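Side-chain contacts in AxyAgu115A (Amphibacillus xylanus NBRC 15112, PDB 6NPS), which probably hydrolyses the alpha-linked glucuronic acid groups that decorate xylan, as a family GH115 alpha-glucuronidase: residues 428-431 and 432-436; 465-468 and 469-473; 899-903 and 904-908. The protein carries 3 engineered substitutions. All coordinates share one frame; numbering follows the deposited sequence.

Contact 1: residues 428-431 and 432-436; sequences LPKI and WEQMT
K430 and Q434 run side by side one helical turn apart, K430 CE resting 3.9 Å from Q434 CG. The lysine chain reaches this position by bending at chi2 (79°), which brings CD and CE alongside Q434 CG while NZ goes on to Q867 and N389. On another side of the helix I431 CG2 meets M435 CG at 4.2 Å, an apolar pair suited to the side packed on P460 and on strand 405-410. W432 and T436 form a third pair: T436 CG2 lies 3.5 Å above one face of the indole plane, towards its rim. T436 OG1 also bonds to W432 O at 2.7 Å, from the opposite face of that carbonyl to the T436 N–H, so a buried hydroxyl is satisfied within its own helix. Beneath these pairs runs the i to i+4 ladder, including W432 N to L428 O at 2.8 Å. P429, in the first turn, needs no N–H there. E433 is held by K831 through OE2 and by Y823 through OE1, both residues of the C-terminal region. These residues form the first turns of helix 428-440, the crossover helix of a beta-alpha-beta unit, between parallel strands 405-410 and 446-450 of the TIM-type barrel.

Contact 2: residues 465-468 and 469-473; sequences LDLA and YDFDK. With GOL (glycerol), chain G.
L467 lays its CD1 methyl obliquely against the ring of F471, 3.7 Å from F471 CD1, the two side chains pointing the same way. They bracket a helix-to-helix junction: helix 458-469 ends, D470 leaves helical geometry, and the same residue is the N-cap of the short helix 471-474. Both L467 and F471 turn CG anti to the backbone N (chi1 -175° and -166°), which directs them together onto W447 of strand 446-450; the F471 ring also stacks with Y439. The last turn of the first helix closes through Y469 N to L465 O, 3.0 Å, and D470 N to D466 O, also 3.0 Å. F471 N is badly angled for L467 O and is taken instead by S167 OG. Aspartate suits the cap because its short carboxylate can fold over the new helix start: D470 OD1 accepts from K473 N at 3.2 Å, met from above the carboxylate plane. D466, partly exposed, pairs through OD1 with K209 and through OD2 with Y485. A glycerol, probably from the crystallisation liquor and also bonded to W474 and Q492, bridges D466 and K473: its O2 donates to D466 OD2 at 2.8 Å, and K473 NZ donates to its O1 at 2.8 Å.

Contact 3: residues 899-903 and 904-908; sequences YHVDG and PHWGI
A chi1 of 167° sets the indole of W906 opposite its own backbone N and turns it back over the type II turn H900–G903, while Y899, likewise with its CG anti to the backbone N, brings its hydroxyl to the indole's edge. Y899 OH lies in the ring plane, 3.2 Å from W906 CD1, and Y899 CE1 packs 3.9 Å from W906 CB. The turn supplies a face: V901 CA sits 4.0 Å from the centroid of the five-membered ring of W906, 19° off the normal, a CH-pi contact. Next along the backbone D902 N lies over the same face, toward its rim by the CD2–CE3 bond, 3.2 Å from W906 CE3. The D902 carboxylate lies alongside, its plane 76° from the ring, with OD2 3.7 Å from W906 CZ3. A large flat tryptophan is thus well suited to covering the backbone of V901 and D902 together with their side chains.

The turn itself closes by G903 N to H900 O, 2.8 Å, and D902 takes the left-handed third position. Glycine at G903 lets the H900 imidazole lie close, with G903 CA over one of its faces. G903 is also the N-cap: its O accepts from G907 N at 3.1 Å, and P904, lacking an N–H, fits the first turn of the helix. Outside, Y899 OH bonds to N870 and W906 NE1 to D385, while H387 meets the indole at a steep angle. The unit therefore joins strand 890-893 to helix 904-912 at the surface of the C-terminal domain, and its tryptophan reaches the barrel loop that follows strand 379-383.

Contacts 1 and 2 belong to the barrel region and touch directly: T436 CG2 lies 3.8 Å from F471 CZ, and M435 CB lies 3.9 Å from L467 CD2, so helix 428-440 packs on the junction of helices 458-469 and 471-474. Contact 1 is the buried one, with its polar ends tied to partners in the protein; contact 2 is half open, and its charged groups also hold a glycerol. Contact 3 lies at the surface of the C-terminal domain, its centre about 22 Å from that of contact 1, and depends on an indole over a turn rather than on side chains paired along a helix or across a helix junction. Contacts 1 and 3 nevertheless both join that domain to the barrel.

Contact 1: residues 428-431 and 432-436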
loop_
_atom_site.group_PDB
_atom_site.type_symbol
_atom_site.label_atom_id
_atom_site.label_comp_id
_atom_site.label_asym_id
_atom_site.label_seq_id
_atom_site.Cartn_x
_atom_site.Cartn_y
_atom_site.Cartn_z
ATOM N N LEU A 428 17.355 9.344 -29.793
ATOM C CA LEU A 428 18.091 9.093 -31.035
ATOM C C LEU A 428 19.054 7.920 -30.970
ATOM O O LEU A 428 19.078 7.130 -31.933
ATOM C CB LEU A 428 18.828 10.362 -31.485
ATOM C CG LEU A 428 17.934 11.543 -31.905
ATOM C CD1 LEU A 428 18.741 12.527 -32.792
ATOM C CD2 LEU A 428 16.646 11.136 -32.635
ATOM N N PRO A 429 19.848 7.728 -29.904
ATOM C CA PRO A 429 20.765 6.573 -29.879
ATOM C C PRO A 429 20.089 5.247 -30.064
ATOM O O PRO A 429 20.642 4.351 -30.717
ATOM C CB PRO A 429 21.408 6.675 -28.473
ATOM C CG PRO A 429 21.437 8.164 -28.227
ATOM C CD PRO A 429 20.122 8.667 -28.785
ATOM N N LYS A 430 18.904 5.079 -29.468
ATOM C CA LYS A 430 18.148 3.854 -29.635
ATOM C C LYS A 430 17.636 3.710 -31.068
ATOM O O LYS A 430 17.723 2.626 -31.671
ATOM C CB LYS A 430 16.984 3.855 -28.651
ATOM C CG LYS A 430 15.951 2.736 -28.846
ATOM C CD LYS A 430 16.420 1.433 -28.284
ATOM C CE LYS A 430 15.293 0.371 -28.341
ATOM N NZ LYS A 430 14.413 0.349 -27.136
ATOM N N ILE A 431 17.086 4.788 -31.620
ATOM C CA ILE A 431 16.618 4.749 -33.014
ATOM C C ILE A 431 17.759 4.390 -33.943
ATOM O O ILE A 431 17.587 3.591 -34.879
ATOM C CB ILE A 431 15.978 6.089 -33.427
ATOM C CG1 ILE A 431 14.771 6.393 -32.550
ATOM C CG2 ILE A 431 15.503 6.049 -34.887
ATOM C CD1 ILE A 431 14.311 7.863 -32.685
ATOM N N TRP A 432 18.935 5.024 -33.741
ATOM C CA TRP A 432 20.083 4.724 -34.589
ATOM C C TRP A 432 20.453 3.250 -34.482
ATOM O O TRP A 432 20.665 2.577 -35.497
ATOM C CB TRP A 432 21.278 5.621 -34.225
ATOM C CG TRP A 432 22.512 5.317 -35.003
ATOM C CD1 TRP A 432 22.915 5.931 -36.152
ATOM C CD2 TRP A 432 23.490 4.309 -34.721
ATOM N NE1 TRP A 432 24.077 5.380 -36.597
ATOM C CE2 TRP A 432 24.466 4.391 -35.730
ATOM C CE3 TRP A 432 23.646 3.360 -33.707
ATOM C CZ2 TRP A 432 25.575 3.546 -35.769
ATOM C CZ3 TRP A 432 24.755 2.520 -33.750
ATOM C CH2 TRP A 432 25.704 2.629 -34.761
ATOM N N GLU A 433 20.514 2.721 -33.252
ATOM C CA GLU A 433 20.951 1.340 -33.074
ATOM C C GLU A 433 19.977 0.363 -33.733
ATOM O O GLU A 433 20.386 -0.618 -34.356
ATOM C CB GLU A 433 21.095 1.027 -31.581
ATOM C CG GLU A 433 21.671 -0.349 -31.278
ATOM C CD GLU A 433 20.583 -1.341 -30.856
ATOM O OE1 GLU A 433 19.493 -0.881 -30.433
ATOM O OE2 GLU A 433 20.818 -2.570 -30.937
ATOM N N GLN A 434 18.690 0.574 -33.542
ATOM C CA GLN A 434 17.720 -0.360 -34.110
ATOM C C GLN A 434 17.651 -0.221 -35.632
ATOM O O GLN A 434 17.668 -1.222 -36.366
ATOM C CB GLN A 434 16.346 -0.118 -33.479
ATOM C CG GLN A 434 16.268 -0.426 -31.997
ATOM C CD GLN A 434 16.425 -1.905 -31.728
ATOM O OE1 GLN A 434 15.630 -2.710 -32.172
ATOM N NE2 GLN A 434 17.475 -2.269 -31.002
ATOM N N MET A 435 17.507 1.011 -36.134
ATOM C CA MET A 435 17.314 1.155 -37.580
ATOM C C MET A 435 18.586 0.874 -38.361
ATOM O O MET A 435 18.496 0.365 -39.479
ATOM C CB MET A 435 16.775 2.549 -37.931
ATOM C CG MET A 435 15.284 2.781 -37.524
ATOM S SD MET A 435 14.138 1.439 -37.897
ATOM C CE MET A 435 14.147 1.457 -39.739
ATOM N N THR A 436 19.795 1.127 -37.800
ATOM C CA THR A 436 20.969 0.680 -38.544
ATOM C C THR A 436 21.094 -0.831 -38.541
ATOM O O THR A 436 21.596 -1.403 -39.513
ATOM C CB THR A 436 22.276 1.294 -38.018
ATOM O OG1 THR A 436 22.465 0.952 -36.627
ATOM C CG2 THR A 436 22.234 2.809 -38.188
#

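Contact 2: residues 465-468 and 469-473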
loop_
_atom_site.group_PDB
_atom_site.type_symbol
_atom_site.label_atom_id
_atom_site.label_comp_id
_atom_site.label_asym_id
_atom_site.label_seq_id
_atom_site.Cartn_x
_atom_site.Cartn_y
_atom_site.Cartn_z
ATOM N N LEU A 465 14.161 10.061 -41.171
ATOM C CA LEU A 465 14.153 10.300 -42.612
ATOM C C LEU A 465 15.514 10.774 -43.148
ATOM O O LEU A 465 15.809 10.570 -44.341
ATOM C CB LEU A 465 13.043 11.312 -42.947
ATOM C CG LEU A 465 11.623 10.740 -42.707
ATOM C CD1 LEU A 465 10.547 11.754 -43.010
ATOM C CD2 LEU A 465 11.377 9.481 -43.551
ATOM N N ASP A 466 16.364 11.382 -42.309
ATOM C CA ASP A 466 17.708 11.725 -42.778
ATOM C C ASP A 466 18.557 10.478 -42.867
ATOM O O ASP A 466 19.367 10.330 -43.783
ATOM C CB ASP A 466 18.379 12.732 -41.825
ATOM C CG ASP A 466 18.238 14.174 -42.293
ATOM O OD1 ASP A 466 18.349 14.402 -43.516
ATOM O OD2 ASP A 466 18.010 15.080 -41.435
ATOM N N LEU A 467 18.377 9.576 -41.903
ATOM C CA LEU A 467 19.013 8.262 -41.922
ATOM C C LEU A 467 18.572 7.442 -43.131
ATOM O O LEU A 467 19.407 6.830 -43.813
ATOM C CB LEU A 467 18.670 7.538 -40.606
ATOM C CG LEU A 467 19.338 6.180 -40.387
ATOM C CD1 LEU A 467 20.857 6.355 -40.447
ATOM C CD2 LEU A 467 18.876 5.589 -39.046
ATOM N N ALA A 468 17.263 7.429 -43.428
ATOM C CA ALA A 468 16.762 6.698 -44.597
ATOM C C ALA A 468 17.312 7.285 -45.890
ATOM O O ALA A 468 17.620 6.552 -46.843
ATOM C CB ALA A 468 15.221 6.721 -44.654
ATOM N N TYR A 469 17.435 8.610 -45.945
ATOM C CA TYR A 469 17.852 9.251 -47.186
ATOM C C TYR A 469 19.342 9.069 -47.450
ATOM O O TYR A 469 19.735 8.783 -48.582
ATOM C CB TYR A 469 17.472 10.728 -47.135
ATOM C CG TYR A 469 17.915 11.541 -48.341
ATOM C CD1 TYR A 469 17.222 11.468 -49.558
ATOM C CD2 TYR A 469 19.027 12.381 -48.264
ATOM C CE1 TYR A 469 17.640 12.215 -50.668
ATOM C CE2 TYR A 469 19.449 13.137 -49.376
ATOM C CZ TYR A 469 18.744 13.045 -50.562
ATOM O OH TYR A 469 19.160 13.790 -51.632
ATOM N N ASP A 470 20.196 9.225 -46.428
ATOM C CA ASP A 470 21.673 9.190 -46.598
ATOM C C ASP A 470 22.266 8.305 -45.506
ATOM O O ASP A 470 22.747 8.769 -44.461
ATOM C CB ASP A 470 22.280 10.602 -46.571
ATOM C CG ASP A 470 23.744 10.641 -47.057
ATOM O OD1 ASP A 470 24.402 9.581 -47.154
ATOM O OD2 ASP A 470 24.230 11.761 -47.326
ATOM N N PHE A 471 22.211 6.999 -45.746
ATOM C CA PHE A 471 22.669 6.075 -44.718
ATOM C C PHE A 471 24.189 6.127 -44.569
ATOM O O PHE A 471 24.724 5.854 -43.491
ATOM C CB PHE A 471 22.180 4.664 -45.062
ATOM C CG PHE A 471 22.302 3.708 -43.947
ATOM C CD1 PHE A 471 21.319 3.656 -42.963
ATOM C CD2 PHE A 471 23.418 2.877 -43.852
ATOM C CE1 PHE A 471 21.431 2.770 -41.901
ATOM C CE2 PHE A 471 23.554 1.981 -42.792
ATOM C CZ PHE A 471 22.580 1.928 -41.823
ATOM N N ASP A 472 24.904 6.485 -45.629
ATOM C CA ASP A 472 26.356 6.549 -45.510
ATOM C C ASP A 472 26.789 7.684 -44.590
ATOM O O ASP A 472 27.788 7.542 -43.869
ATOM C CB ASP A 472 26.989 6.678 -46.884
ATOM C CG ASP A 472 26.707 5.450 -47.753
ATOM O OD1 ASP A 472 26.563 4.338 -47.188
ATOM O OD2 ASP A 472 26.607 5.596 -48.992
ATOM N N LYS A 473 26.034 8.790 -44.554
ATOM C CA LYS A 473 26.374 9.871 -43.632
ATOM C C LYS A 473 25.985 9.546 -42.188
ATOM O O LYS A 473 26.734 9.887 -41.251
ATOM C CB LYS A 473 25.703 11.173 -44.070
ATOM C CG LYS A 473 26.271 12.386 -43.338
ATOM C CD LYS A 473 25.399 13.632 -43.480
ATOM C CE LYS A 473 25.035 13.894 -44.935
ATOM N NZ LYS A 473 24.006 14.977 -45.074
HETATM C C1 GOL G . 20.950 15.984 -44.030
HETATM O O1 GOL G . 21.945 15.415 -43.232
HETATM C C2 GOL G . 20.472 17.324 -43.365
HETATM O O2 GOL G . 19.745 17.127 -42.184
HETATM C C3 GOL G . 19.648 18.049 -44.473
HETATM O O3 GOL G . 18.922 19.065 -43.866
#

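Contact 3: residues 899-903 and 904-908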
loop_
_atom_site.group_PDB
_atom_site.type_symbol
_atom_site.label_atom_id
_atom_site.label_comp_id
_atom_site.label_asym_id
_atom_site.label_seq_id
_atom_site.Cartn_x
_atom_site.Cartn_y
_atom_site.Cartn_z
ATOM N N TYR A 899 10.052 -17.120 -23.812
ATOM C CA TYR A 899 9.973 -15.721 -24.200
ATOM C C TYR A 899 9.317 -15.551 -25.566
ATOM O O TYR A 899 9.564 -16.327 -26.492
ATOM C CB TYR A 899 11.375 -15.115 -24.231
ATOM C CG TYR A 899 11.364 -13.680 -24.636
ATOM C CD1 TYR A 899 11.253 -12.683 -23.683
ATOM C CD2 TYR A 899 11.486 -13.310 -25.979
ATOM C CE1 TYR A 899 11.241 -11.355 -24.051
ATOM C CE2 TYR A 899 11.482 -11.972 -26.351
ATOM C CZ TYR A 899 11.350 -11.016 -25.382
ATOM O OH TYR A 899 11.335 -9.700 -25.719
ATOM N N HIS A 900 8.503 -14.506 -25.704
ATOM C CA HIS A 900 7.979 -14.146 -27.020
ATOM C C HIS A 900 7.381 -12.753 -26.928
ATOM O O HIS A 900 6.840 -12.367 -25.888
ATOM C CB HIS A 900 6.930 -15.163 -27.542
ATOM C CG HIS A 900 5.719 -15.290 -26.667
ATOM N ND1 HIS A 900 5.737 -15.978 -25.472
ATOM C CD2 HIS A 900 4.454 -14.820 -26.809
ATOM C CE1 HIS A 900 4.538 -15.919 -24.913
ATOM N NE2 HIS A 900 3.744 -15.222 -25.704
ATOM N N VAL A 901 7.504 -11.995 -28.015
ATOM C CA VAL A 901 6.837 -10.703 -28.079
ATOM C C VAL A 901 5.350 -10.876 -27.769
ATOM O O VAL A 901 4.704 -11.844 -28.208
ATOM C CB VAL A 901 7.084 -10.075 -29.464
ATOM C CG1 VAL A 901 6.261 -8.809 -29.654
ATOM C CG2 VAL A 901 8.588 -9.780 -29.632
ATOM N N ASP A 902 4.817 -9.948 -26.969
ATOM C CA ASP A 902 3.476 -9.890 -26.414
ATOM C C ASP A 902 3.294 -10.851 -25.243
ATOM O O ASP A 902 2.188 -10.917 -24.702
ATOM C CB ASP A 902 2.371 -10.147 -27.454
ATOM C CG ASP A 902 2.304 -9.049 -28.506
ATOM O OD1 ASP A 902 2.202 -9.373 -29.717
ATOM O OD2 ASP A 902 2.376 -7.855 -28.119
ATOM N N GLY A 903 4.327 -11.595 -24.830
ATOM C CA GLY A 903 4.209 -12.415 -23.647
ATOM C C GLY A 903 4.354 -11.600 -22.371
ATOM O O GLY A 903 4.505 -10.376 -22.388
ATOM N N PRO A 904 4.280 -12.300 -21.216
ATOM C CA PRO A 904 4.345 -11.615 -19.914
ATOM C C PRO A 904 5.684 -10.966 -19.627
ATOM O O PRO A 904 5.709 -9.819 -19.175
ATOM C CB PRO A 904 4.057 -12.736 -18.904
ATOM C CG PRO A 904 4.232 -14.043 -19.688
ATOM C CD PRO A 904 3.859 -13.708 -21.086
ATOM N N HIS A 905 6.793 -11.675 -19.867
ATOM C CA HIS A 905 8.112 -11.103 -19.579
ATOM C C HIS A 905 8.450 -9.982 -20.546
ATOM O O HIS A 905 9.070 -8.975 -20.156
ATOM C CB HIS A 905 9.194 -12.184 -19.659
ATOM C CG HIS A 905 9.078 -13.225 -18.594
ATOM N ND1 HIS A 905 9.398 -12.974 -17.274
ATOM C CD2 HIS A 905 8.674 -14.518 -18.647
ATOM C CE1 HIS A 905 9.196 -14.069 -16.563
ATOM N NE2 HIS A 905 8.759 -15.020 -17.370
ATOM N N TRP A 906 8.135 -10.187 -21.839
ATOM C CA TRP A 906 8.335 -9.142 -22.831
ATOM C C TRP A 906 7.656 -7.859 -22.380
ATOM O O TRP A 906 8.229 -6.771 -22.490
ATOM C CB TRP A 906 7.781 -9.601 -24.212
ATOM C CG TRP A 906 7.667 -8.402 -25.214
ATOM C CD1 TRP A 906 8.658 -7.919 -26.023
ATOM C CD2 TRP A 906 6.528 -7.538 -25.412
ATOM N NE1 TRP A 906 8.202 -6.821 -26.728
ATOM C CE2 TRP A 906 6.897 -6.572 -26.370
ATOM C CE3 TRP A 906 5.233 -7.497 -24.879
ATOM C CZ2 TRP A 906 6.024 -5.552 -26.793
ATOM C CZ3 TRP A 906 4.331 -6.502 -25.345
ATOM C CH2 TRP A 906 4.735 -5.557 -26.301
ATOM N N GLY A 907 6.438 -7.979 -21.836
ATOM C CA GLY A 907 5.671 -6.796 -21.481
ATOM C C GLY A 907 6.239 -6.044 -20.286
ATOM O O GLY A 907 6.269 -4.809 -20.288
ATOM N N ILE A 908 6.673 -6.768 -19.241
ATOM C CA ILE A 908 7.383 -6.127 -18.121
ATOM C C ILE A 908 8.625 -5.404 -18.628
ATOM O O ILE A 908 8.868 -4.227 -18.322
ATOM C CB ILE A 908 7.784 -7.169 -17.065
ATOM C CG1 ILE A 908 6.560 -7.757 -16.356
ATOM C CG2 ILE A 908 8.738 -6.537 -16.002
ATOM C CD1 ILE A 908 6.886 -9.105 -15.754
HETATM O O HOH W 1 11.007 -6.981 -23.764
#